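PDB 6HKE: possible TctC subunit of the Tripartite Tricarboxylate Transport(TTT) Family from Rhodopseudomonas palustris, which binds malate and probably serves as the periplasmic binding protein that hands C4-dicarboxylates to a tripartite tricarboxylate transporter for high-affinity uptake. Local coordinates for residues V22-A25 and P29-T32; L107-P112 and T270-L275; G175-A180 and D187-Q192. The protein carries 2 engineered substitutions. All coordinates share one frame; numbering follows the deposited sequence.

Contact 1: residues V22-A25 and P29-T32. With MLT (D-malate), chain D; LMR ((2S)-2-hydroxybutanedioic acid), chain E.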
loop_
_atom_site.group_PDB
_atom_site.type_symbol
_atom_site.label_atom_id
_atom_site.label_comp_id
_atom_site.label_asym_id
_atom_site.label_seq_id
_atom_site.Cartn_x
_atom_site.Cartn_y
_atom_site.Cartn_z
ATOM N N VAL A 22 -6.553 10.280 1.288
ATOM C CA VAL A 22 -5.713 9.258 0.612
ATOM C C VAL A 22 -4.484 9.967 0.043
ATOM O O VAL A 22 -4.628 10.974 -0.658
ATOM C CB VAL A 22 -6.522 8.522 -0.477
ATOM C CG1 VAL A 22 -5.626 7.716 -1.390
ATOM C CG2 VAL A 22 -7.603 7.620 0.130
ATOM N N PRO A 23 -3.250 9.500 0.367
ATOM C CA PRO A 23 -2.017 10.173 -0.060
ATOM C C PRO A 23 -1.684 10.062 -1.559
ATOM O O PRO A 23 -0.740 10.716 -2.011
ATOM C CB PRO A 23 -0.882 9.457 0.691
ATOM C CG PRO A 23 -1.559 8.603 1.735
ATOM C CD PRO A 23 -2.975 8.363 1.256
ATOM N N PHE A 24 -2.420 9.212 -2.284
ATOM C CA PHE A 24 -2.056 8.795 -3.658
ATOM C C PHE A 24 -3.178 9.078 -4.653
ATOM O O PHE A 24 -4.343 9.259 -4.282
ATOM C CB PHE A 24 -1.654 7.325 -3.627
ATOM C CG PHE A 24 -0.456 7.105 -2.747
ATOM C CD1 PHE A 24 0.796 7.518 -3.159
ATOM C CD2 PHE A 24 -0.589 6.546 -1.487
ATOM C CE1 PHE A 24 1.901 7.351 -2.336
ATOM C CE2 PHE A 24 0.518 6.373 -0.672
ATOM C CZ PHE A 24 1.760 6.779 -1.098
ATOM N N ALA A 25 -2.792 9.095 -5.915
ATOM C CA ALA A 25 -3.652 9.441 -7.070
ATOM C C ALA A 25 -4.836 8.475 -7.135
ATOM O O ALA A 25 -4.680 7.270 -6.760
ATOM C CB ALA A 25 -2.840 9.418 -8.337
ATOM N N PRO A 29 -4.170 1.540 -5.767
ATOM C CA PRO A 29 -4.616 0.580 -4.759
ATOM C C PRO A 29 -5.204 1.232 -3.505
ATOM O O PRO A 29 -6.261 0.790 -3.065
ATOM C CB PRO A 29 -3.356 -0.200 -4.372
ATOM C CG PRO A 29 -2.195 0.649 -4.908
ATOM C CD PRO A 29 -2.753 1.371 -6.116
ATOM N N THR A 30 -4.519 2.239 -2.949
ATOM C CA THR A 30 -4.930 2.860 -1.674
ATOM C C THR A 30 -6.292 3.528 -1.887
ATOM O O THR A 30 -7.217 3.281 -1.090
ATOM C CB THR A 30 -3.855 3.798 -1.124
ATOM O OG1 THR A 30 -2.690 3.057 -0.762
ATOM C CG2 THR A 30 -4.346 4.542 0.095
ATOM N N ASP A 31 -6.405 4.340 -2.939
ATOM C CA ASP A 31 -7.670 4.979 -3.365
ATOM C C ASP A 31 -8.783 3.932 -3.561
ATOM O O ASP A 31 -9.894 4.164 -3.069
ATOM C CB ASP A 31 -7.431 5.765 -4.648
ATOM C CG ASP A 31 -8.692 6.409 -5.181
ATOM O OD1 ASP A 31 -9.113 7.413 -4.596
ATOM O OD2 ASP A 31 -9.258 5.859 -6.141
ATOM N N THR A 32 -8.495 2.816 -4.232
ATOM C CA THR A 32 -9.481 1.763 -4.603
ATOM C C THR A 32 -10.051 1.139 -3.325
ATOM O O THR A 32 -11.281 1.021 -3.213
ATOM C CB THR A 32 -8.837 0.711 -5.512
ATOM O OG1 THR A 32 -8.604 1.343 -6.774
ATOM C CG2 THR A 32 -9.680 -0.536 -5.684
HETATM C C1 MLT D . 2.085 3.030 -2.801
HETATM O O1 MLT D . 2.466 2.994 -1.610
HETATM O O2 MLT D . 2.831 2.620 -3.719
HETATM C C2 MLT D . 0.726 3.618 -3.107
HETATM O O3 MLT D . -0.384 3.115 -2.336
HETATM C C3 MLT D . 0.301 3.339 -4.518
HETATM C C4 MLT D . -1.026 4.043 -4.628
HETATM O O4 MLT D . -1.933 3.805 -3.784
HETATM O O5 MLT D . -1.126 4.870 -5.557
HETATM C C1 LMR E . 2.223 2.839 -3.024
HETATM O O1A LMR E . 2.363 3.446 -1.950
HETATM O O1B LMR E . 3.143 2.213 -3.614
HETATM C C2 LMR E . 0.823 2.843 -3.658
HETATM O O2 LMR E . -0.227 2.468 -2.773
HETATM C C3 LMR E . 0.444 4.205 -4.246
HETATM C C4 LMR E . -1.040 4.151 -4.567
HETATM O O4A LMR E . -1.375 4.219 -5.764
HETATM O O4B LMR E . -1.854 3.996 -3.623
HETATM O O HOH W 1 -4.397 5.183 -4.786
#
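V22 and T30 meet in a buried apolar and water-bridged contact between the end of strand 18-22, with the loop after it, and the first turn of helix 29-45. Their methyls pass in opposite directions, V22 CG1 lying 3.7 Å from T30 CG2. With CG2 of T30 anti to the backbone N (chi1 -66° for OG1), the methyl is turned to the valine and the hydroxyl to the ligand, so a threonine serves both sides. OG1 is 2.8 Å from O3 of D-malate; (2S)-malate is modelled over the same place. Such a strand-loop-helix turn, with the substrate at the helix N terminus, suits a periplasmic binding protein: the T30 N-H bonds O4 of D-malate (3.1 Å, 159°), where the helix dipole probably favours a carboxylate. F24 lays its ring flat against the ligand, with D-malate C2 3.5 Å above the ring centre, while P23 CB packs on the opposite face. A water accepts the N-H of D31 (2.9 Å) and lies within hydrogen-bonding distance of A25 O and of O4 of D-malate, linking both segments to the ligand. CB of D31 packs near A25 O, while OD1 forms a salt bridge with R35.

Contact 2: residues L107-P112 and T270-L275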
loop_
_atom_site.group_PDB
_atom_site.type_symbol
_atom_site.label_atom_id
_atom_site.label_comp_id
_atom_site.label_asym_id
_atom_site.label_seq_id
_atom_site.Cartn_x
_atom_site.Cartn_y
_atom_site.Cartn_z
ATOM N N LEU A 107 -7.293 -1.637 10.855
ATOM C CA LEU A 107 -6.772 -2.358 9.663
ATOM C C LEU A 107 -7.911 -2.479 8.644
ATOM O O LEU A 107 -8.996 -2.919 9.034
ATOM C CB LEU A 107 -6.278 -3.744 10.058
ATOM C CG LEU A 107 -5.685 -4.570 8.922
ATOM C CD1 LEU A 107 -4.474 -3.883 8.297
ATOM C CD2 LEU A 107 -5.310 -5.941 9.445
ATOM N N LEU A 108 -7.675 -2.049 7.404
ATOM C CA LEU A 108 -8.668 -2.102 6.300
ATOM C C LEU A 108 -8.476 -3.368 5.475
ATOM O O LEU A 108 -9.487 -4.006 5.114
ATOM C CB LEU A 108 -8.458 -0.883 5.408
ATOM C CG LEU A 108 -8.655 0.448 6.109
ATOM C CD1 LEU A 108 -8.573 1.590 5.101
ATOM C CD2 LEU A 108 -9.990 0.448 6.840
ATOM N N THR A 109 -7.219 -3.680 5.155
ATOM C CA THR A 109 -6.830 -4.835 4.328
ATOM C C THR A 109 -5.331 -5.086 4.453
ATOM O O THR A 109 -4.594 -4.258 5.046
ATOM C CB THR A 109 -7.233 -4.630 2.862
ATOM O OG1 THR A 109 -7.116 -5.901 2.213
ATOM C CG2 THR A 109 -6.399 -3.592 2.134
ATOM N N GLU A 110 -4.928 -6.234 3.926
ATOM C CA GLU A 110 -3.525 -6.681 3.805
ATOM C C GLU A 110 -3.475 -7.427 2.483
ATOM O O GLU A 110 -4.459 -8.111 2.155
ATOM C CB GLU A 110 -3.119 -7.560 4.991
ATOM C CG GLU A 110 -1.629 -7.862 5.052
ATOM C CD GLU A 110 -1.099 -8.117 6.457
ATOM O OE1 GLU A 110 -1.929 -8.468 7.352
ATOM O OE2 GLU A 110 0.142 -7.941 6.663
ATOM N N MET A 111 -2.407 -7.232 1.729
ATOM C CA MET A 111 -2.250 -7.886 0.419
ATOM C C MET A 111 -0.767 -8.008 0.089
ATOM O O MET A 111 0.055 -7.185 0.505
ATOM C CB MET A 111 -2.968 -7.047 -0.638
ATOM C CG MET A 111 -2.293 -5.719 -0.915
ATOM S SD MET A 111 -3.282 -4.742 -2.061
ATOM C CE MET A 111 -4.505 -4.021 -0.970
ATOM N N PRO A 112 -0.387 -9.037 -0.695
ATOM C CA PRO A 112 0.974 -9.124 -1.201
ATOM C C PRO A 112 1.281 -8.081 -2.287
ATOM O O PRO A 112 0.388 -7.483 -2.891
ATOM C CB PRO A 112 1.064 -10.551 -1.730
ATOM C CG PRO A 112 -0.360 -10.876 -2.127
ATOM C CD PRO A 112 -1.226 -10.174 -1.103
ATOM N N THR A 270 -16.136 -9.500 -1.618
ATOM C CA THR A 270 -15.943 -10.071 -2.968
ATOM C C THR A 270 -15.067 -9.115 -3.790
ATOM O O THR A 270 -14.212 -9.638 -4.534
ATOM C CB THR A 270 -17.270 -10.481 -3.614
ATOM O OG1 THR A 270 -17.993 -9.296 -3.916
ATOM C CG2 THR A 270 -18.102 -11.379 -2.724
ATOM N N ARG A 271 -15.196 -7.791 -3.643
ATOM C CA ARG A 271 -14.329 -6.848 -4.414
ATOM C C ARG A 271 -12.890 -6.963 -3.897
ATOM O O ARG A 271 -11.969 -7.210 -4.700
ATOM C CB ARG A 271 -14.861 -5.417 -4.384
ATOM C CG ARG A 271 -15.746 -5.047 -5.576
ATOM C CD ARG A 271 -16.784 -3.997 -5.183
ATOM N NE ARG A 271 -17.146 -2.952 -6.147
ATOM C CZ ARG A 271 -16.472 -1.815 -6.395
ATOM N NH1 ARG A 271 -16.937 -0.949 -7.281
ATOM N NH2 ARG A 271 -15.322 -1.552 -5.803
ATOM N N LEU A 272 -12.689 -6.868 -2.587
ATOM C CA LEU A 272 -11.333 -7.018 -1.993
ATOM C C LEU A 272 -10.711 -8.344 -2.455
ATOM O O LEU A 272 -9.600 -8.301 -3.015
ATOM C CB LEU A 272 -11.421 -6.948 -0.468
ATOM C CG LEU A 272 -11.551 -5.546 0.125
ATOM C CD1 LEU A 272 -11.770 -5.635 1.628
ATOM C CD2 LEU A 272 -10.318 -4.707 -0.173
ATOM N N THR A 273 -11.398 -9.472 -2.239
ATOM C CA THR A 273 -10.820 -10.831 -2.415
ATOM C C THR A 273 -10.636 -11.144 -3.907
ATOM O O THR A 273 -9.644 -11.844 -4.231
ATOM C CB THR A 273 -11.610 -11.900 -1.638
ATOM O OG1 THR A 273 -12.952 -11.971 -2.121
ATOM C CG2 THR A 273 -11.633 -11.643 -0.145
ATOM N N ASP A 274 -11.501 -10.635 -4.794
ATOM C CA ASP A 274 -11.354 -10.798 -6.275
ATOM C C ASP A 274 -10.064 -10.127 -6.784
ATOM O O ASP A 274 -9.576 -10.500 -7.864
ATOM C CB ASP A 274 -12.517 -10.187 -7.062
ATOM C CG ASP A 274 -13.800 -10.998 -7.050
ATOM O OD1 ASP A 274 -13.733 -12.242 -6.812
ATOM O OD2 ASP A 274 -14.868 -10.377 -7.266
ATOM N N LEU A 275 -9.558 -9.133 -6.070
ATOM C CA LEU A 275 -8.359 -8.372 -6.489
ATOM C C LEU A 275 -7.158 -8.820 -5.649
ATOM O O LEU A 275 -6.125 -8.158 -5.734
ATOM C CB LEU A 275 -8.673 -6.882 -6.338
ATOM C CG LEU A 275 -9.774 -6.332 -7.258
ATOM C CD1 LEU A 275 -10.094 -4.880 -6.928
ATOM C CD2 LEU A 275 -9.374 -6.439 -8.718
#
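T109 of strand 102-118 faces L272 of helix 266-274 across a sparse contact, their CA atoms being 8.1 Å apart. The strand is not regular here: L108 and T109 both lie opposite T239 of strand 236-244 in a classic beta bulge, the psi of L108 (-45°) marking the irregular residue. On the other side the helix is running out; L275 N bonds L272 O at 3.2 Å, three residues back, as the chain turns into a loop. No hydrogen bond joins the two segments, and they bury 88 Å² between them.

L272 supplies the helix side of the touch with its forked end. CD2 comes 4.2 Å from T109 OG1, and CD1 reaches as far as L108 O, 4.5 Å away, so the two methyls meet the strand at successive residues. The two side chains cross obliquely. Leucine suits the place because its branched tip can span the gap while its stem stays on the helix. T109 swings OG1 anti to the backbone N (chi1 -166°), which leaves its methyl CG2 between N and the carbonyl carbon. The hydroxyl touched by the leucine methyl is not without a polar partner: it is hydrogen-bonded to L278 O, in the loop that follows the helix. Threonine therefore gives both a small packing surface and a polar hold on that loop.

The same loop is also joined to the strand by a backbone bond between L278 and E110, next to the bond from T109 OG1 to L278 O. Helix 29-45 packs on both partners, V33 against T109 and L36 against L272, and helix 193-201 lies beside them, with V194 touching both M111 and L275.

Contact 3: residues G175-A180 and D187-Q192. With LMR ((2S)-2-hydroxybutanedioic acid), chain E; MLT (D-malate), chain D.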
loop_
_atom_site.group_PDB
_atom_site.type_symbol
_atom_site.label_atom_id
_atom_site.label_comp_id
_atom_site.label_asym_id
_atom_site.label_seq_id
_atom_site.Cartn_x
_atom_site.Cartn_y
_atom_site.Cartn_z
ATOM N N GLY A 175 -1.282 3.864 -9.611
ATOM C CA GLY A 175 -2.258 3.999 -10.711
ATOM C C GLY A 175 -1.590 4.600 -11.946
ATOM O O GLY A 175 -1.448 3.953 -12.975
ATOM N N PRO A 176 -1.123 5.863 -11.880
ATOM C CA PRO A 176 -0.305 6.427 -12.957
ATOM C C PRO A 176 0.948 5.599 -13.290
ATOM O O PRO A 176 1.230 5.437 -14.461
ATOM C CB PRO A 176 0.035 7.823 -12.419
ATOM C CG PRO A 176 -1.162 8.153 -11.573
ATOM C CD PRO A 176 -1.451 6.852 -10.849
ATOM N N ALA A 177 1.684 5.106 -12.295
ATOM C CA ALA A 177 2.916 4.310 -12.534
ATOM C C ALA A 177 2.568 3.047 -13.343
ATOM O O ALA A 177 3.350 2.659 -14.223
ATOM C CB ALA A 177 3.603 3.966 -11.238
ATOM N N LEU A 178 1.438 2.410 -13.050
ATOM C CA LEU A 178 1.020 1.180 -13.765
ATOM C C LEU A 178 0.783 1.522 -15.230
ATOM O O LEU A 178 1.322 0.799 -16.059
ATOM C CB LEU A 178 -0.245 0.584 -13.143
ATOM C CG LEU A 178 -0.644 -0.782 -13.693
ATOM C CD1 LEU A 178 0.453 -1.800 -13.437
ATOM C CD2 LEU A 178 -1.962 -1.242 -13.087
ATOM N N GLN A 179 0.005 2.572 -15.519
ATOM C CA GLN A 179 -0.273 3.028 -16.913
ATOM C C GLN A 179 1.056 3.266 -17.645
ATOM O O GLN A 179 1.151 2.867 -18.805
ATOM C CB GLN A 179 -1.192 4.250 -16.937
ATOM C CG GLN A 179 -2.663 3.884 -17.116
ATOM C CD GLN A 179 -3.593 4.809 -16.364
ATOM O OE1 GLN A 179 -3.440 6.033 -16.385
ATOM N NE2 GLN A 179 -4.580 4.227 -15.693
ATOM N N ALA A 180 2.059 3.839 -16.975
ATOM C CA ALA A 180 3.414 4.053 -17.532
ATOM C C ALA A 180 4.072 2.705 -17.866
ATOM O O ALA A 180 4.829 2.643 -18.854
ATOM C CB ALA A 180 4.235 4.820 -16.530
ATOM N N ASP A 187 10.254 0.267 -16.813
ATOM C CA ASP A 187 10.736 -1.121 -17.024
ATOM C C ASP A 187 10.120 -2.050 -15.982
ATOM O O ASP A 187 9.494 -3.048 -16.374
ATOM C CB ASP A 187 12.259 -1.132 -17.059
ATOM C CG ASP A 187 12.735 -0.384 -18.293
ATOM O OD1 ASP A 187 12.453 -0.873 -19.401
ATOM O OD2 ASP A 187 13.272 0.726 -18.140
ATOM N N TYR A 188 10.252 -1.732 -14.701
ATOM C CA TYR A 188 9.577 -2.539 -13.662
ATOM C C TYR A 188 9.141 -1.681 -12.481
ATOM O O TYR A 188 9.378 -0.465 -12.415
ATOM C CB TYR A 188 10.438 -3.735 -13.268
ATOM C CG TYR A 188 11.717 -3.456 -12.529
ATOM C CD1 TYR A 188 12.880 -3.185 -13.222
ATOM C CD2 TYR A 188 11.792 -3.594 -11.150
ATOM C CE1 TYR A 188 14.083 -3.020 -12.562
ATOM C CE2 TYR A 188 12.987 -3.416 -10.476
ATOM C CZ TYR A 188 14.139 -3.133 -11.187
ATOM O OH TYR A 188 15.328 -2.941 -10.543
ATOM N N MET A 189 8.462 -2.364 -11.573
ATOM C CA MET A 189 7.628 -1.776 -10.516
ATOM C C MET A 189 7.315 -2.908 -9.541
ATOM O O MET A 189 7.066 -4.049 -10.013
ATOM C CB MET A 189 6.352 -1.262 -11.181
ATOM C CG MET A 189 5.621 -0.189 -10.444
ATOM S SD MET A 189 4.224 0.226 -11.510
ATOM C CE MET A 189 2.895 -0.647 -10.695
ATOM N N CYS A 190 7.372 -2.628 -8.244
ATOM C CA CYS A 190 6.759 -3.500 -7.219
ATOM C C CYS A 190 5.428 -2.861 -6.885
ATOM O O CYS A 190 5.452 -1.661 -6.603
ATOM C CB CYS A 190 7.669 -3.657 -6.016
ATOM S SG CYS A 190 9.227 -4.442 -6.493
ATOM N N ASP A 191 4.321 -3.595 -7.046
ATOM C CA ASP A 191 2.975 -3.017 -6.814
ATOM C C ASP A 191 2.128 -3.958 -5.942
ATOM O O ASP A 191 2.339 -5.160 -5.942
ATOM C CB ASP A 191 2.334 -2.650 -8.149
ATOM C CG ASP A 191 1.216 -1.612 -8.076
ATOM O OD1 ASP A 191 1.007 -1.033 -6.992
ATOM O OD2 ASP A 191 0.547 -1.397 -9.120
ATOM N N GLN A 192 1.199 -3.366 -5.209
ATOM C CA GLN A 192 0.114 -4.053 -4.481
ATOM C C GLN A 192 -0.767 -4.820 -5.483
ATOM O O GLN A 192 -1.085 -4.298 -6.573
ATOM C CB GLN A 192 -0.630 -3.001 -3.656
ATOM C CG GLN A 192 0.179 -2.542 -2.450
ATOM C CD GLN A 192 -0.263 -1.206 -1.926
ATOM O OE1 GLN A 192 -1.071 -1.139 -0.999
ATOM N NE2 GLN A 192 0.229 -0.141 -2.551
HETATM C C1 LMR E . 2.223 2.839 -3.024
HETATM O O1A LMR E . 2.363 3.446 -1.950
HETATM O O1B LMR E . 3.143 2.213 -3.614
HETATM C C2 LMR E . 0.823 2.843 -3.658
HETATM O O2 LMR E . -0.227 2.468 -2.773
HETATM C C3 LMR E . 0.444 4.205 -4.246
HETATM C C4 LMR E . -1.040 4.151 -4.567
HETATM O O4A LMR E . -1.375 4.219 -5.764
HETATM O O4B LMR E . -1.854 3.996 -3.623
HETATM C C1 MLT D . 2.085 3.030 -2.801
HETATM O O1 MLT D . 2.466 2.994 -1.610
HETATM O O2 MLT D . 2.831 2.620 -3.719
HETATM C C2 MLT D . 0.726 3.618 -3.107
HETATM O O3 MLT D . -0.384 3.115 -2.336
HETATM C C3 MLT D . 0.301 3.339 -4.518
HETATM C C4 MLT D . -1.026 4.043 -4.628
HETATM O O4 MLT D . -1.933 3.805 -3.784
HETATM O O5 MLT D . -1.126 4.870 -5.557
#
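M189 and the pair A177 and L178 carry the packing of a beta-alpha-beta unit: helix 174-182 connects strand 167-170 to strand 188-192, and both strands run parallel to strand 141-144, which lies between them in the sheet. The helix and the strand after it run nearly antiparallel, at 145°, their short axes 9.3 Å apart. M189 points from the strand at the helix, with CG anti to the backbone N (chi1 -157°), and then bends at its last torsion to lay its methyl against L178. SD sits 3.8 Å from A177 CB and 3.7 Å from A177 O, a fit that a side chain as small as alanine permits. L178 extends CD1 to 3.8 Å from M189 CE, the two chains crossing at about a right angle. Flexible methionine fills the groove left by these two neighbours, while leucine, partly exposed, also packs on L116 of strand 102-118.

Further along the strand D191 meets L178 loosely. Its carboxylate is held by N195 and by T174 OG1, so it probably helps to position T174, which binds malate. Q192 closes the segment at the ligand: its NE2 donates to O2 of (2S)-malate at 2.7 Å, with an N-H...O angle of 146°, whereas the bond to O3 of the overlapping D-malate is weak at 3.3 Å.

How the contacts relate
Every residue that touches in contacts 1 and 2 is buried, whereas contact 3 includes the partly exposed L178. Contact 1 is the most polar, with a water and ligand oxygens at a helix start; contact 2 is a sparse van der Waals touch of leucine methyls on strand oxygens, and contact 3 apolar helix-on-sheet packing. Contacts 1 and 3 share the malate site, and they touch where P29 CG meets Q192 NE2 (3.5 Å). Contact 2 stands back from the ligand, the side chain of T109 being about 10 Å from the bound malate, yet its strand neighbours 188-192 in the same sheet, and M111 SD packs on Q192 CB at 3.6 Å. In sequence, contact 3 is nested within contact 2.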